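Local coordinates for Sso-CP2 metallo-carboxypetidase (Sulfolobus solfataricus, PDB 4MMO), which acts as a zinc-dependent carboxypeptidase of the M20 family, a metal-binding hydrolase that removes residues from the carboxyl end of peptides, at the interface of chains A and B. Numbering follows the deposited sequence. Chains: chain A/B, Sso-CP2 metallo-carboxypetidase.

Contact 1: the interface of chains A and B. Residues chain A 180, 255, 272, 275-276, 279, 281, 378-379; chain B 199-203.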
ATOM      1  N   LYS A 180       6.009 -18.292  19.262  1.00 37.65           N
ATOM      2  CA  LYS A 180       5.957 -18.650  17.858  1.00 32.26           C
ATOM      3  C   LYS A 180       7.208 -18.114  17.178  1.00 38.67           C
ATOM      4  O   LYS A 180       7.789 -17.124  17.626  1.00 35.57           O
ATOM      5  CB  LYS A 180       4.705 -18.080  17.199  1.00 28.15           C
ATOM      6  CG  LYS A 180       3.420 -18.785  17.608  1.00 28.83           C
ATOM      7  CD  LYS A 180       2.280 -18.412  16.681  1.00 34.59           C
ATOM      8  CE  LYS A 180       0.946 -18.939  17.176  1.00 32.05           C
ATOM      9  NZ  LYS A 180      -0.160 -18.566  16.243  1.00 39.97           N
ATOM     10  N   LEU A 255     -12.675  -9.322  23.882  1.00 55.19           N
ATOM     11  CA  LEU A 255     -11.575  -9.405  22.928  1.00 63.99           C
ATOM     12  C   LEU A 255     -11.975  -8.797  21.591  1.00 56.70           C
ATOM     13  O   LEU A 255     -11.214  -8.030  20.998  1.00 62.09           O
ATOM     14  CB  LEU A 255     -11.136 -10.859  22.731  1.00 53.77           C
ATOM     15  CG  LEU A 255     -10.062 -11.093  21.662  1.00 52.65           C
ATOM     16  CD1 LEU A 255      -8.828 -10.239  21.917  1.00 49.24           C
ATOM     17  CD2 LEU A 255      -9.683 -12.562  21.602  1.00 45.47           C
ATOM     18  N   ILE A 272     -10.781 -19.952  19.610  1.00 34.28           N
ATOM     19  CA  ILE A 272      -9.965 -18.750  19.507  1.00 48.02           C
ATOM     20  C   ILE A 272      -8.604 -19.005  20.137  1.00 53.21           C
ATOM     21  O   ILE A 272      -7.573 -18.640  19.572  1.00 42.89           O
ATOM     22  CB  ILE A 272     -10.654 -17.552  20.196  1.00 43.52           C
ATOM     23  CG1 ILE A 272     -11.868 -17.110  19.376  1.00 60.02           C
ATOM     24  CG2 ILE A 272      -9.693 -16.377  20.362  1.00 42.84           C
ATOM     25  CD1 ILE A 272     -12.802 -16.173  20.107  1.00 54.50           C
ATOM     26  N   ALA A 275      -6.584 -21.303  17.750  1.00 40.85           N
ATOM     27  CA  ALA A 275      -6.115 -20.597  16.562  1.00 37.81           C
ATOM     28  C   ALA A 275      -4.983 -19.627  16.895  1.00 35.50           C
ATOM     29  O   ALA A 275      -3.949 -19.601  16.227  1.00 34.22           O
ATOM     30  CB  ALA A 275      -7.265 -19.849  15.907  1.00 36.53           C
ATOM     31  N   LEU A 276      -5.194 -18.840  17.941  1.00 38.06           N
ATOM     32  CA  LEU A 276      -4.249 -17.811  18.344  1.00 45.66           C
ATOM     33  C   LEU A 276      -2.893 -18.399  18.738  1.00 45.18           C
ATOM     34  O   LEU A 276      -1.848 -17.875  18.351  1.00 44.46           O
ATOM     35  CB  LEU A 276      -4.835 -17.022  19.517  1.00 38.20           C
ATOM     36  CG  LEU A 276      -4.084 -15.777  19.984  1.00 39.59           C
ATOM     37  CD1 LEU A 276      -3.910 -14.775  18.850  1.00 39.43           C
ATOM     38  CD2 LEU A 276      -4.829 -15.145  21.146  1.00 43.19           C
ATOM     39  N   TYR A 279      -1.884 -22.005  15.548  1.00 38.96           N
ATOM     40  CA  TYR A 279      -1.837 -21.928  14.083  1.00 35.82           C
ATOM     41  C   TYR A 279      -0.637 -21.127  13.566  1.00 45.21           C
ATOM     42  O   TYR A 279      -0.415 -19.990  13.992  1.00 34.85           O
ATOM     43  CB  TYR A 279      -3.110 -21.292  13.518  1.00 35.20           C
ATOM     44  CG  TYR A 279      -4.390 -22.071  13.733  1.00 41.65           C
ATOM     45  CD1 TYR A 279      -4.395 -23.293  14.393  1.00 33.39           C
ATOM     46  CD2 TYR A 279      -5.601 -21.575  13.265  1.00 45.13           C
ATOM     47  CE1 TYR A 279      -5.574 -23.995  14.583  1.00 46.18           C
ATOM     48  CE2 TYR A 279      -6.777 -22.263  13.453  1.00 46.02           C
ATOM     49  CZ  TYR A 279      -6.761 -23.472  14.111  1.00 51.33           C
ATOM     50  OH  TYR A 279      -7.940 -24.157  14.293  1.00 44.14           O
ATOM     51  N   THR A 281       1.070 -18.892  10.496  1.00 35.79           N
ATOM     52  CA  THR A 281       0.419 -17.934   9.604  1.00 31.26           C
ATOM     53  C   THR A 281       1.260 -17.555   8.397  1.00 33.00           C
ATOM     54  O   THR A 281       2.475 -17.741   8.384  1.00 40.30           O
ATOM     55  CB  THR A 281       0.087 -16.620  10.336  1.00 36.41           C
ATOM     56  OG1 THR A 281       1.302 -15.935  10.673  1.00 37.69           O
ATOM     57  CG2 THR A 281      -0.718 -16.896  11.597  1.00 38.11           C
ATOM     58  N   ALA A 378       1.303 -15.755  21.358  1.00 44.15           N
ATOM     59  CA  ALA A 378       0.907 -15.616  19.964  1.00 39.20           C
ATOM     60  C   ALA A 378       2.005 -14.880  19.207  1.00 39.05           C
ATOM     61  O   ALA A 378       2.140 -15.020  17.991  1.00 41.81           O
ATOM     62  CB  ALA A 378      -0.406 -14.860  19.865  1.00 35.05           C
ATOM     63  N   GLY A 379       2.792 -14.103  19.944  1.00 37.86           N
ATOM     64  CA  GLY A 379       3.853 -13.301  19.365  1.00 29.98           C
ATOM     65  C   GLY A 379       5.210 -13.972  19.426  1.00 38.98           C
ATOM     66  O   GLY A 379       5.315 -15.173  19.702  1.00 40.85           O
TER
ATOM     67  N   SER B 199       0.142 -10.880  15.145  1.00 36.87           N
ATOM     68  CA  SER B 199       0.011 -12.094  15.940  1.00 43.85           C
ATOM     69  C   SER B 199      -1.451 -12.532  16.020  1.00 37.30           C
ATOM     70  O   SER B 199      -1.740 -13.699  16.276  1.00 38.34           O
ATOM     71  CB  SER B 199       0.587 -11.884  17.342  1.00 44.92           C
ATOM     72  OG  SER B 199      -0.122 -10.881  18.046  1.00 49.26           O
ATOM     73  N   ASN B 200      -2.365 -11.591  15.787  1.00 24.53           N
ATOM     74  CA  ASN B 200      -3.801 -11.880  15.784  1.00 31.57           C
ATOM     75  C   ASN B 200      -4.318 -12.413  14.447  1.00 38.79           C
ATOM     76  O   ASN B 200      -5.502 -12.717  14.316  1.00 40.75           O
ATOM     77  CB  ASN B 200      -4.582 -10.621  16.157  1.00 36.31           C
ATOM     78  CG  ASN B 200      -4.413 -10.242  17.612  1.00 42.71           C
ATOM     79  OD1 ASN B 200      -4.555 -11.077  18.504  1.00 58.52           O
ATOM     80  ND2 ASN B 200      -4.096  -8.977  17.860  1.00 64.58           N
ATOM     81  N   ALA B 201      -3.429 -12.535  13.464  1.00 34.57           N
ATOM     82  CA  ALA B 201      -3.814 -12.969  12.118  1.00 36.81           C
ATOM     83  C   ALA B 201      -4.687 -14.236  12.073  1.00 35.96           C
ATOM     84  O   ALA B 201      -5.577 -14.339  11.233  1.00 40.99           O
ATOM     85  CB  ALA B 201      -2.569 -13.154  11.246  1.00 29.48           C
ATOM     86  N   PRO B 202      -4.433 -15.209  12.963  1.00 27.89           N
ATOM     87  CA  PRO B 202      -5.283 -16.410  12.949  1.00 33.90           C
ATOM     88  C   PRO B 202      -6.762 -16.143  13.252  1.00 39.39           C
ATOM     89  O   PRO B 202      -7.604 -16.970  12.897  1.00 42.85           O
ATOM     90  CB  PRO B 202      -4.682 -17.280  14.059  1.00 35.71           C
ATOM     91  CG  PRO B 202      -3.263 -16.841  14.165  1.00 34.30           C
ATOM     92  CD  PRO B 202      -3.278 -15.365  13.869  1.00 30.44           C
ATOM     93  N   LEU B 203      -7.068 -15.013  13.886  1.00 40.08           N
ATOM     94  CA  LEU B 203      -8.420 -14.749  14.382  1.00 33.68           C
ATOM     95  C   LEU B 203      -9.290 -13.916  13.439  1.00 33.56           C
ATOM     96  O   LEU B 203     -10.501 -13.828  13.641  1.00 44.17           O
ATOM     97  CB  LEU B 203      -8.357 -14.035  15.737  1.00 31.78           C
ATOM     98  CG  LEU B 203      -7.627 -14.758  16.868  1.00 46.34           C
ATOM     99  CD1 LEU B 203      -7.736 -13.949  18.148  1.00 46.65           C
ATOM    100  CD2 LEU B 203      -8.174 -16.164  17.063  1.00 46.02           C
TER
HETATM  101  O   HOH W   1       0.193 -15.729  15.941  1.00 39.33           O

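Contact 2: the interface of chains A and B. Residues chain A 286-290, 292; chain B 285-289, 292.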
ATOM      1  N   GLY A 286       1.782  -5.519   4.326  1.00 43.84           N
ATOM      2  CA  GLY A 286       1.750  -4.377   3.441  1.00 29.38           C
ATOM      3  C   GLY A 286       1.778  -4.743   1.977  1.00 31.83           C
ATOM      4  O   GLY A 286       2.360  -5.747   1.575  1.00 46.66           O
ATOM      5  N   PHE A 287       1.120  -3.911   1.183  1.00 28.27           N
ATOM      6  CA  PHE A 287       1.173  -4.010  -0.262  1.00 35.38           C
ATOM      7  C   PHE A 287       1.036  -2.602  -0.824  1.00 41.30           C
ATOM      8  O   PHE A 287       0.043  -1.917  -0.573  1.00 53.35           O
ATOM      9  CB  PHE A 287       0.055  -4.917  -0.780  1.00 30.52           C
ATOM     10  CG  PHE A 287       0.102  -5.157  -2.267  1.00 45.40           C
ATOM     11  CD1 PHE A 287       0.654  -6.317  -2.782  1.00 61.44           C
ATOM     12  CD2 PHE A 287      -0.414  -4.225  -3.145  1.00 73.91           C
ATOM     13  CE1 PHE A 287       0.693  -6.535  -4.148  1.00 55.15           C
ATOM     14  CE2 PHE A 287      -0.378  -4.442  -4.505  1.00 75.51           C
ATOM     15  CZ  PHE A 287       0.177  -5.596  -5.006  1.00 45.23           C
ATOM     16  N   GLU A 288       2.057  -2.172  -1.556  1.00 40.61           N
ATOM     17  CA  GLU A 288       2.083  -0.849  -2.163  1.00 54.26           C
ATOM     18  C   GLU A 288       2.352  -0.977  -3.648  1.00 41.97           C
ATOM     19  O   GLU A 288       3.225  -1.734  -4.070  1.00 45.87           O
ATOM     20  CB  GLU A 288       3.180   0.008  -1.528  1.00 61.82           C
ATOM     21  CG  GLU A 288       3.355   1.392  -2.144  1.00 79.10           C
ATOM     22  CD  GLU A 288       2.191   2.319  -1.848  1.00101.26           C
ATOM     23  OE1 GLU A 288       1.637   2.242  -0.730  1.00105.97           O
ATOM     24  OE2 GLU A 288       1.828   3.125  -2.733  1.00111.27           O
ATOM     25  N   CYS A 289       1.598  -0.228  -4.437  1.00 48.33           N
ATOM     26  CA  CYS A 289       1.839  -0.166  -5.868  1.00 46.04           C
ATOM     27  C   CYS A 289       1.095   0.991  -6.507  1.00 48.10           C
ATOM     28  O   CYS A 289      -0.041   1.290  -6.144  1.00 50.02           O
ATOM     29  CB  CYS A 289       1.409  -1.462  -6.542  1.00 45.36           C
ATOM     30  SG  CYS A 289       1.725  -1.428  -8.308  1.00 75.48           S
ATOM     31  N   GLY A 290       1.748   1.634  -7.469  1.00 47.63           N
ATOM     32  CA  GLY A 290       1.120   2.675  -8.254  1.00 43.46           C
ATOM     33  C   GLY A 290       0.644   3.854  -7.434  1.00 57.70           C
ATOM     34  O   GLY A 290       1.134   4.106  -6.333  1.00 46.76           O
ATOM     35  N   THR A 292      -1.475   6.329  -5.158  1.00106.59           N
ATOM     36  CA  THR A 292      -2.381   6.419  -4.022  1.00128.53           C
ATOM     37  C   THR A 292      -2.703   7.886  -3.768  1.00137.88           C
ATOM     38  O   THR A 292      -1.906   8.767  -4.098  1.00153.07           O
ATOM     39  CB  THR A 292      -1.755   5.814  -2.754  1.00130.38           C
TER
ATOM     40  N   ASP B 285      -4.257   0.812 -11.481  1.00 37.46           N
ATOM     41  CA  ASP B 285      -3.480   2.031 -11.377  1.00 33.08           C
ATOM     42  C   ASP B 285      -2.841   2.152 -10.007  1.00 35.93           C
ATOM     43  O   ASP B 285      -1.853   2.867  -9.837  1.00 44.67           O
ATOM     44  CB  ASP B 285      -4.382   3.238 -11.613  1.00 38.62           C
ATOM     45  CG  ASP B 285      -5.161   3.128 -12.897  1.00 40.12           C
ATOM     46  OD1 ASP B 285      -4.562   3.374 -13.963  1.00 56.64           O
ATOM     47  OD2 ASP B 285      -6.363   2.794 -12.839  1.00 50.33           O
ATOM     48  N   GLY B 286      -3.413   1.469  -9.024  1.00 36.58           N
ATOM     49  CA  GLY B 286      -2.953   1.615  -7.659  1.00 24.13           C
ATOM     50  C   GLY B 286      -3.509   0.563  -6.723  1.00 35.40           C
ATOM     51  O   GLY B 286      -4.609   0.050  -6.918  1.00 38.35           O
ATOM     52  N   PHE B 287      -2.720   0.239  -5.708  1.00 34.65           N
ATOM     53  CA  PHE B 287      -3.136  -0.651  -4.641  1.00 29.99           C
ATOM     54  C   PHE B 287      -2.311  -0.260  -3.424  1.00 43.48           C
ATOM     55  O   PHE B 287      -1.079  -0.242  -3.477  1.00 42.32           O
ATOM     56  CB  PHE B 287      -2.892  -2.107  -5.047  1.00 36.07           C
ATOM     57  CG  PHE B 287      -3.490  -3.132  -4.111  1.00 41.64           C
ATOM     58  CD1 PHE B 287      -3.401  -2.999  -2.732  1.00 51.27           C
ATOM     59  CD2 PHE B 287      -4.128  -4.248  -4.621  1.00 60.62           C
ATOM     60  CE1 PHE B 287      -3.942  -3.952  -1.891  1.00 55.25           C
ATOM     61  CE2 PHE B 287      -4.672  -5.203  -3.780  1.00 60.14           C
ATOM     62  CZ  PHE B 287      -4.578  -5.054  -2.417  1.00 53.65           C
ATOM     63  N   GLU B 288      -3.000   0.075  -2.337  1.00 42.79           N
ATOM     64  CA  GLU B 288      -2.347   0.418  -1.083  1.00 38.30           C
ATOM     65  C   GLU B 288      -2.995  -0.323   0.082  1.00 37.45           C
ATOM     66  O   GLU B 288      -4.220  -0.389   0.196  1.00 42.68           O
ATOM     67  CB  GLU B 288      -2.422   1.922  -0.837  1.00 54.88           C
ATOM     68  CG  GLU B 288      -1.696   2.378   0.421  1.00 65.34           C
ATOM     69  N   CYS B 289      -2.159  -0.882   0.946  1.00 37.24           N
ATOM     70  CA  CYS B 289      -2.636  -1.509   2.164  1.00 38.17           C
ATOM     71  C   CYS B 289      -1.498  -1.662   3.156  1.00 37.80           C
ATOM     72  O   CYS B 289      -0.401  -2.080   2.794  1.00 46.42           O
ATOM     73  CB  CYS B 289      -3.233  -2.881   1.868  1.00 34.04           C
ATOM     74  SG  CYS B 289      -3.935  -3.668   3.325  1.00 76.82           S
ATOM     75  N   THR B 292       4.250   0.171   4.631  1.00 66.49           N
ATOM     76  CA  THR B 292       5.097   0.010   3.457  1.00 93.62           C
ATOM     77  C   THR B 292       6.309   0.940   3.507  1.00 95.40           C
ATOM     78  O   THR B 292       6.862   1.313   2.473  1.00105.64           O
ATOM     79  CB  THR B 292       4.289   0.272   2.172  1.00103.83           C
ATOM     80  OG1 THR B 292       3.815   1.625   2.163  1.00 96.51           O
ATOM     81  CG2 THR B 292       3.097  -0.681   2.099  1.00112.06           C
TER

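Contact 1: the interface of chains A and B
B:Pro202 and B:Leu203, at the end of the 3-10 helix 198-203, press against the last turns of A helix 269-278, a mainly apolar meeting between the two copies. B:Leu203, its CG anti to its own carbonyl carbon (chi1 -59°), crosses A:Ile272 at about a right angle, so that CD2 lies 3.6 Å from A:Ile272 CG2, the methyl branch that stands anti to the backbone N. B:Leu203 CD1 also touches A:Ile272 CG2 and lies between it and A:Leu276 CD1, 4.0 Å away. A:Leu276 sends its CG anti to the backbone N (chi1 -172°) and runs alongside B:Asn200, both pointing the same way, with CD1 beside the carbonyl of B:Ser199. The B:Pro202 ring rests its CB and CG on the carbonyl oxygen of A:Ala275, while A:Thr281 crosses it obliquely, CG2 3.6 Å from B:Pro202 CG.

Polar linkage passes through water. The extended A:Lys180 gives hydrogen bonds from its side-chain amino group NZ to A:Leu276 O (2.8 Å) and A:Tyr279 O (2.7 Å), each from above the carbonyl plane. NZ also meets water 1, which reaches A:Ala378 O and B:Ser199 O; if charged, as is likely, the lysine may polarise this water. In the fold, the B 3-10 helix, between strand 196-197 and helix 207-218, meets the C-terminal end of A helix 269-278 just before strand 283-290, with A:Lys180 between strands 178-179 and 181-190.

Contact 2: the interface of chains A and B
The backbone nitrogen of A:Phe287 is the best-held polar atom here: its N-H is gripped by a hydrogen bond to B:Cys289 O, 2.9 Å long and 165° at the hydrogen, in the carbonyl plane and the straightest of the cross-strand bonds. The return bond, from B:Cys289 N to A:Phe287 O at 2.9 Å, also has its donor in the carbonyl plane but is more bent, 133° at the hydrogen. These two bonds make a closed pair between A:Phe287 and B:Cys289, and the two-fold repeats it approximately: A:Cys289 N reaches B:Phe287 O at 2.8 Å, nearly along the C=O axis, while B:Phe287 N donates to A:Cys289 O from above the carbonyl plane. Main-chain bonds therefore join the antiparallel strands 283-290 of the two copies, with A:Glu288 and B:Glu288 facing each other at the centre of the ladder.

On one side of this ladder the two phenylalanines meet. Both have CG anti to the backbone N, but their rings are rotated differently about the next bond, which breaks the local two-fold. The A:Phe287 ring turns its CD2–CE2 edge over a face of B:Phe287, offset toward the rim, in an edge-to-face stack with centroids 4.4 Å apart and planes at 57°. The CB of B:Cys289 lies at the edge of the B:Phe287 ring, in its plane, which should limit how that ring turns.

A:Glu288 is poorly ordered, as is B:Thr292, so the contact of A:Glu288 CB with B:Thr292 CG2, where the side chains cross at about a right angle, is secondary to the backbone pairing. The strands lie within the M20 dimerisation region, and their edge-to-edge pairing forms a sheet that continues from one subunit into the other, as is typical of M20 dimers; here it joins the two copies of the carboxypeptidase.

Contact 1 and contact 2 belong to one two-fold symmetric interface, and the centres of their C-alpha atoms lie about 25 Å apart. They share no residue, but chain A connects them closely in sequence: helix 269-278 and A:Thr281 serve contact 1, and strand 283-290, which follows directly, serves contact 2. Contact 2 lies across the symmetry axis, whereas contact 1 has a twin with the chains exchanged. The assembly is therefore joined by backbone pairing at its middle and by apolar packing farther out on each side. This wider spacing would be expected to restrain rocking of the subunits about the paired strands.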